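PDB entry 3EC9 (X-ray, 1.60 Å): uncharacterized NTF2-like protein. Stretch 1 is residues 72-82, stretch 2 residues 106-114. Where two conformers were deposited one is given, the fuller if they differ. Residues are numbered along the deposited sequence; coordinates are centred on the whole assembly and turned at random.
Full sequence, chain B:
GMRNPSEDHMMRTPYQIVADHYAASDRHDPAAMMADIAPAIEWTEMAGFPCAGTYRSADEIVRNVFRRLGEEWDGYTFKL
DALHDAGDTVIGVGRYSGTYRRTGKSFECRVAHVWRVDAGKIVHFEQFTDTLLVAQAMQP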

ATOM      1  N   GLU B  72     -17.167  -2.347 -15.088  1.00 13.32           N
ATOM      2  CA  GLU B  72     -16.197  -1.573 -15.880  1.00 12.66           C
ATOM      3  C   GLU B  72     -14.973  -2.386 -16.334  1.00 12.60           C
ATOM      4  O   GLU B  72     -14.230  -1.960 -17.211  1.00 12.56           O
ATOM      5  CB  GLU B  72     -15.784  -0.310 -15.101  1.00 12.89           C
ATOM      6  CG  GLU B  72     -16.953   0.653 -14.910  1.00 14.53           C
ATOM      7  CD  GLU B  72     -16.597   1.952 -14.202  1.00 17.30           C
ATOM      8  OE1 GLU B  72     -15.532   2.029 -13.532  1.00 16.29           O
ATOM      9  OE2 GLU B  72     -17.365   2.931 -14.381  1.00 21.93           O
ATOM     10  N   TRP B  73     -14.797  -3.556 -15.737  1.00 12.62           N
ATOM     11  CA  TRP B  73     -13.640  -4.449 -15.962  1.00 13.81           C
ATOM     12  C   TRP B  73     -14.128  -5.859 -16.237  1.00 14.62           C
ATOM     13  O   TRP B  73     -15.133  -6.314 -15.641  1.00 14.83           O
ATOM     14  CB  TRP B  73     -12.748  -4.499 -14.714  1.00 11.26           C
ATOM     15  CG  TRP B  73     -12.206  -3.195 -14.326  1.00 12.62           C
ATOM     16  CD1 TRP B  73     -12.831  -2.261 -13.541  1.00 12.40           C
ATOM     17  CD2 TRP B  73     -10.976  -2.612 -14.729  1.00  9.63           C
ATOM     18  NE1 TRP B  73     -12.056  -1.172 -13.397  1.00 14.82           N
ATOM     19  CE2 TRP B  73     -10.884  -1.348 -14.073  1.00 10.17           C
ATOM     20  CE3 TRP B  73      -9.880  -3.055 -15.506  1.00 10.32           C
ATOM     21  CZ2 TRP B  73      -9.795  -0.498 -14.224  1.00 13.68           C
ATOM     22  CZ3 TRP B  73      -8.791  -2.190 -15.654  1.00 16.57           C
ATOM     23  CH2 TRP B  73      -8.762  -0.930 -15.017  1.00 13.01           C
ATOM     24  N   ASP B  74     -13.422  -6.532 -17.155  1.00 12.74           N
ATOM     25  CA  ASP B  74     -13.522  -7.958 -17.379  1.00 14.45           C
ATOM     26  C   ASP B  74     -12.459  -8.675 -16.545  1.00 12.30           C
ATOM     27  O   ASP B  74     -11.268  -8.355 -16.628  1.00 12.69           O
ATOM     28  CB  ASP B  74     -13.267  -8.265 -18.848  1.00 16.32           C
ATOM     29  CG  ASP B  74     -13.536  -9.740 -19.198  1.00 28.18           C
ATOM     30  OD1 ASP B  74     -14.225 -10.446 -18.418  1.00 42.94           O
ATOM     31  OD2 ASP B  74     -13.083 -10.188 -20.280  1.00 52.21           O
ATOM     32  N   GLY B  75     -12.891  -9.601 -15.680  1.00 12.98           N
ATOM     33  CA  GLY B  75     -11.961 -10.447 -14.977  1.00 13.12           C
ATOM     34  C   GLY B  75     -11.109  -9.738 -13.930  1.00 12.90           C
ATOM     35  O   GLY B  75      -9.942 -10.116 -13.699  1.00 15.77           O
ATOM     36  N   TYR B  76     -11.693  -8.711 -13.323  1.00 12.97           N
ATOM     37  CA  TYR B  76     -11.031  -7.994 -12.242  1.00 10.73           C
ATOM     38  C   TYR B  76     -10.759  -8.968 -11.092  1.00 14.68           C
ATOM     39  O   TYR B  76     -11.683  -9.572 -10.551  1.00 15.01           O
ATOM     40  CB  TYR B  76     -11.840  -6.782 -11.715  1.00 12.58           C
ATOM     41  CG  TYR B  76     -10.895  -5.849 -10.959  1.00 14.02           C
ATOM     42  CD1 TYR B  76     -10.555  -6.065  -9.618  1.00 14.79           C
ATOM     43  CD2 TYR B  76     -10.290  -4.790 -11.601  1.00 12.64           C
ATOM     44  CE1 TYR B  76      -9.638  -5.243  -8.971  1.00 14.96           C
ATOM     45  CE2 TYR B  76      -9.423  -3.953 -10.953  1.00 12.62           C
ATOM     46  CZ  TYR B  76      -9.072  -4.210  -9.638  1.00 14.22           C
ATOM     47  OH  TYR B  76      -8.185  -3.347  -9.015  1.00 15.59           O
ATOM     48  N   THR B  77      -9.484  -9.120 -10.739  1.00 12.02           N
ATOM     49  CA  THR B  77      -9.056 -10.177  -9.804  1.00 12.44           C
ATOM     50  C   THR B  77      -8.074  -9.650  -8.765  1.00 14.06           C
ATOM     51  O   THR B  77      -7.210  -8.847  -9.100  1.00 13.63           O
ATOM     52  CB  THR B  77      -8.345 -11.293 -10.619  1.00 12.43           C
ATOM     53  OG1 THR B  77      -9.257 -11.827 -11.596  1.00 19.05           O
ATOM     54  CG2 THR B  77      -7.880 -12.437  -9.732  1.00 17.78           C
ATOM     55  N   PHE B  78      -8.199 -10.149  -7.537  1.00 14.83           N
ATOM     56  CA  PHE B  78      -7.192  -9.968  -6.498  1.00 11.87           C
ATOM     57  C   PHE B  78      -6.649 -11.327  -6.143  1.00 14.12           C
ATOM     58  O   PHE B  78      -7.423 -12.253  -5.900  1.00 14.29           O
ATOM     59  CB  PHE B  78      -7.758  -9.311  -5.238  1.00 10.87           C
ATOM     60  CG  PHE B  78      -6.783  -9.270  -4.118  1.00 10.18           C
ATOM     61  CD1 PHE B  78      -5.619  -8.520  -4.224  1.00 11.30           C
ATOM     62  CD2 PHE B  78      -7.009 -10.001  -2.973  1.00 12.10           C
ATOM     63  CE1 PHE B  78      -4.703  -8.502  -3.193  1.00 14.36           C
ATOM     64  CE2 PHE B  78      -6.099  -9.983  -1.952  1.00 11.96           C
ATOM     65  CZ  PHE B  78      -4.936  -9.221  -2.073  1.00 13.01           C
ATOM     66  N   LYS B  79      -5.332 -11.417  -6.146  1.00  9.02           N
ATOM     67  CA  LYS B  79      -4.635 -12.628  -5.751  1.00 12.70           C
ATOM     68  C   LYS B  79      -3.838 -12.311  -4.490  1.00 12.66           C
ATOM     69  O   LYS B  79      -2.923 -11.514  -4.504  1.00 13.08           O
ATOM     70  CB  LYS B  79      -3.726 -13.150  -6.875  1.00 15.23           C
ATOM     71  CG  LYS B  79      -4.472 -13.586  -8.140  1.00 25.59           C
ATOM     72  N   LEU B  80      -4.198 -12.948  -3.381  1.00 10.93           N
ATOM     73  CA  LEU B  80      -3.527 -12.767  -2.117  1.00 10.57           C
ATOM     74  C   LEU B  80      -2.206 -13.515  -2.067  1.00 11.58           C
ATOM     75  O   LEU B  80      -2.184 -14.728  -2.308  1.00 12.69           O
ATOM     76  CB  LEU B  80      -4.418 -13.280  -0.999  1.00  9.46           C
ATOM     77  CG  LEU B  80      -3.997 -13.005   0.448  1.00 10.46           C
ATOM     78  CD1 LEU B  80      -3.952 -11.511   0.798  1.00 12.77           C
ATOM     79  CD2 LEU B  80      -4.875 -13.780   1.457  1.00 11.49           C
ATOM     80  N   ASP B  81      -1.139 -12.779  -1.748  0.50  9.96           N
ATOM     81  CA  ASP B  81       0.212 -13.310  -1.678  0.50  9.06           C
ATOM     82  C   ASP B  81       0.699 -13.467  -0.227  0.50 10.29           C
ATOM     83  O   ASP B  81       1.404 -14.423   0.093  0.50 12.78           O
ATOM     84  CB  ASP B  81       1.185 -12.424  -2.478  0.50  8.91           C
ATOM     85  CG  ASP B  81       0.987 -12.523  -4.005  0.50 16.12           C
ATOM     86  OD1 ASP B  81       0.592 -13.589  -4.529  0.50 14.17           O
ATOM     87  OD2 ASP B  81       1.242 -11.510  -4.687  0.50 12.07           O
ATOM     88  N   ALA B  82       0.316 -12.533   0.635  1.00  9.47           N
ATOM     89  CA  ALA B  82       0.751 -12.496   2.051  1.00  9.60           C
ATOM     90  C   ALA B  82      -0.322 -11.942   2.904  1.00  9.75           C
ATOM     91  O   ALA B  82      -1.119 -11.163   2.447  1.00 10.97           O
ATOM     92  CB  ALA B  82       2.035 -11.724   2.259  1.00 10.11           C
ATOM     93  N   SER B 106      -5.395  -4.484 -20.589  0.50 12.46           N
ATOM     94  CA  SER B 106      -5.185  -5.110 -19.273  0.50 13.91           C
ATOM     95  C   SER B 106      -4.082  -4.423 -18.475  0.50 14.35           C
ATOM     96  O   SER B 106      -3.309  -3.637 -19.014  0.50 11.69           O
ATOM     97  CB  SER B 106      -4.864  -6.598 -19.420  0.50 15.16           C
ATOM     98  OG  SER B 106      -3.708  -6.793 -20.203  0.50 13.17           O
ATOM     99  N   PHE B 107      -4.045  -4.722 -17.175  1.00 13.47           N
ATOM    100  CA  PHE B 107      -2.965  -4.306 -16.269  1.00 12.89           C
ATOM    101  C   PHE B 107      -2.795  -5.423 -15.257  1.00 12.03           C
ATOM    102  O   PHE B 107      -3.684  -6.277 -15.037  1.00 13.12           O
ATOM    103  CB  PHE B 107      -3.312  -3.004 -15.491  1.00 12.71           C
ATOM    104  CG  PHE B 107      -4.248  -3.248 -14.316  1.00  9.61           C
ATOM    105  CD1 PHE B 107      -5.624  -3.391 -14.526  1.00 12.95           C
ATOM    106  CD2 PHE B 107      -3.775  -3.368 -13.030  1.00  9.88           C
ATOM    107  CE1 PHE B 107      -6.470  -3.627 -13.480  1.00 14.23           C
ATOM    108  CE2 PHE B 107      -4.629  -3.606 -11.976  1.00  9.93           C
ATOM    109  CZ  PHE B 107      -5.973  -3.752 -12.197  1.00 11.20           C
ATOM    110  N   GLU B 108      -1.631  -5.386 -14.603  1.00 10.88           N
ATOM    111  CA  GLU B 108      -1.386  -6.150 -13.406  1.00 10.11           C
ATOM    112  C   GLU B 108      -0.550  -5.254 -12.488  1.00 11.12           C
ATOM    113  O   GLU B 108       0.382  -4.629 -12.916  1.00 12.63           O
ATOM    114  CB  GLU B 108      -0.655  -7.455 -13.737  1.00 14.20           C
ATOM    115  CG  GLU B 108      -0.296  -8.296 -12.532  1.00 14.26           C
ATOM    116  CD  GLU B 108       0.243  -9.628 -12.887  1.00 17.28           C
ATOM    117  OE1 GLU B 108       0.729  -9.790 -14.019  1.00 38.64           O
ATOM    118  OE2 GLU B 108       0.162 -10.533 -12.022  1.00 31.99           O
ATOM    119  N   CYS B 109      -0.864  -5.227 -11.213  1.00  9.13           N
ATOM    120  CA  CYS B 109      -0.026  -4.436 -10.284  1.00 12.05           C
ATOM    121  C   CYS B 109      -0.124  -4.930  -8.838  1.00 10.38           C
ATOM    122  O   CYS B 109      -0.946  -5.803  -8.512  1.00 11.38           O
ATOM    123  CB  CYS B 109      -0.415  -2.950 -10.379  1.00 11.20           C
ATOM    124  SG  CYS B 109      -2.031  -2.552  -9.589  1.00 12.52           S
ATOM    125  N   ARG B 110       0.693  -4.356  -7.972  1.00 10.23           N
ATOM    126  CA  ARG B 110       0.697  -4.706  -6.567  1.00  8.02           C
ATOM    127  C   ARG B 110      -0.317  -3.918  -5.776  1.00  9.63           C
ATOM    128  O   ARG B 110      -0.752  -2.810  -6.160  1.00 10.10           O
ATOM    129  CB  ARG B 110       2.101  -4.505  -5.993  1.00  9.51           C
ATOM    130  CG  ARG B 110       3.181  -5.431  -6.618  1.00 11.05           C
ATOM    131  CD  ARG B 110       3.061  -6.794  -6.085  1.00 11.60           C
ATOM    132  NE  ARG B 110       3.675  -6.923  -4.763  1.00 14.35           N
ATOM    133  CZ  ARG B 110       3.511  -7.968  -3.959  1.00 15.05           C
ATOM    134  NH1 ARG B 110       2.662  -8.936  -4.278  1.00 15.71           N
ATOM    135  NH2 ARG B 110       4.196  -8.059  -2.831  1.00 12.77           N
ATOM    136  N   VAL B 111      -0.688  -4.477  -4.633  1.00  9.26           N
ATOM    137  CA  VAL B 111      -1.628  -3.835  -3.731  1.00  9.76           C
ATOM    138  C   VAL B 111      -1.371  -4.325  -2.308  1.00  9.92           C
ATOM    139  O   VAL B 111      -1.051  -5.499  -2.088  1.00  9.99           O
ATOM    140  CB  VAL B 111      -3.116  -4.051  -4.123  1.00  8.61           C
ATOM    141  CG1 VAL B 111      -3.466  -5.525  -4.285  1.00  9.77           C
ATOM    142  CG2 VAL B 111      -4.037  -3.338  -3.092  1.00 11.76           C
ATOM    143  N   ALA B 112      -1.500  -3.407  -1.349  1.00 10.32           N
ATOM    144  CA  ALA B 112      -1.622  -3.742   0.056  1.00  9.90           C
ATOM    145  C   ALA B 112      -2.956  -3.197   0.592  1.00  9.52           C
ATOM    146  O   ALA B 112      -3.422  -2.093   0.173  1.00 11.13           O
ATOM    147  CB  ALA B 112      -0.450  -3.183   0.884  1.00 10.68           C
ATOM    148  N   HIS B 113      -3.584  -3.975   1.483  1.00  9.61           N
ATOM    149  CA  HIS B 113      -4.810  -3.608   2.177  1.00  8.64           C
ATOM    150  C   HIS B 113      -4.579  -3.638   3.677  1.00  9.38           C
ATOM    151  O   HIS B 113      -4.095  -4.636   4.215  1.00 10.73           O
ATOM    152  CB  HIS B 113      -5.925  -4.597   1.920  1.00 10.15           C
ATOM    153  CG  HIS B 113      -6.231  -4.815   0.484  1.00  9.46           C
ATOM    154  ND1 HIS B 113      -6.489  -6.058  -0.039  1.00 10.31           N
ATOM    155  CD2 HIS B 113      -6.393  -3.934  -0.531  1.00  9.53           C
ATOM    156  CE1 HIS B 113      -6.760  -5.942  -1.324  1.00 12.03           C
ATOM    157  NE2 HIS B 113      -6.748  -4.665  -1.642  1.00 10.85           N
ATOM    158  N   VAL B 114      -4.897  -2.529   4.325  1.00  8.28           N
ATOM    159  CA  VAL B 114      -4.806  -2.438   5.787  1.00 10.23           C
ATOM    160  C   VAL B 114      -6.211  -2.499   6.402  1.00 11.10           C
ATOM    161  O   VAL B 114      -7.108  -1.737   6.019  1.00  9.26           O
ATOM    162  CB  VAL B 114      -4.089  -1.131   6.258  1.00  9.79           C
ATOM    163  CG1 VAL B 114      -4.092  -1.045   7.804  1.00 10.70           C
ATOM    164  CG2 VAL B 114      -2.667  -1.059   5.673  1.00 10.82           C
TER

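What fills the apolar centre of the contact? Phe-78 does, its CA-to-CB bond pointing toward the second stretch and its ring reaching two residues there. Val-111 meets the edge of that ring, with Phe-78 CE1 and Val-111 CG1 3.4 Å apart, a tight van der Waals fit. His-113 lies over one face and turns its own edge toward it; the centroids are 4.9 Å apart and the planes meet at 52°. Such an arrangement sets the slightly positive rim of one ring against the electron-rich face of the other. His-113 CE1 lies 3.8 Å from Phe-78 CE1, and both imidazole nitrogens of His-113 are hydrogen-bonded elsewhere in the structure.

How does the backbone allow this? Strands 76-82 and 106-114 cross at -62°, and their axes come no nearer than 8.9 Å. No hydrogen bond joins the two stretches; side chains fill the space between them. The nearest CA atoms, those of Phe-78 and Val-111, are 8.7 Å apart.

Which residues extend the aromatic packing? Phe-107 receives two rings from the first stretch. It directs its edge toward the face of Trp-73 in an offset edge-to-face pair, planes at 69°, with Trp-73 CZ3 3.5 Å from Phe-107 CE1. The CA-to-CB bond of Tyr-76 points sideways, but the end of its side chain comes nearer, bringing Tyr-76 CE2 to 3.7 Å from Phe-107 CZ. The chain turns a corner at Asp-74 and Gly-75, between these two aromatic residues.

What closes the polar edge? Asp-81 and Arg-110 form a salt bridge, OD2 of Asp-81 to NH1 of Arg-110 at 3.0 Å. The CA-to-CB bond of Arg-110 points away, yet its long side chain bends back through three m rotamers to reach the exposed carboxylate, which lies near the guanidinium plane. NE and NH2 of Arg-110 are hydrogen-bonded elsewhere in the structure.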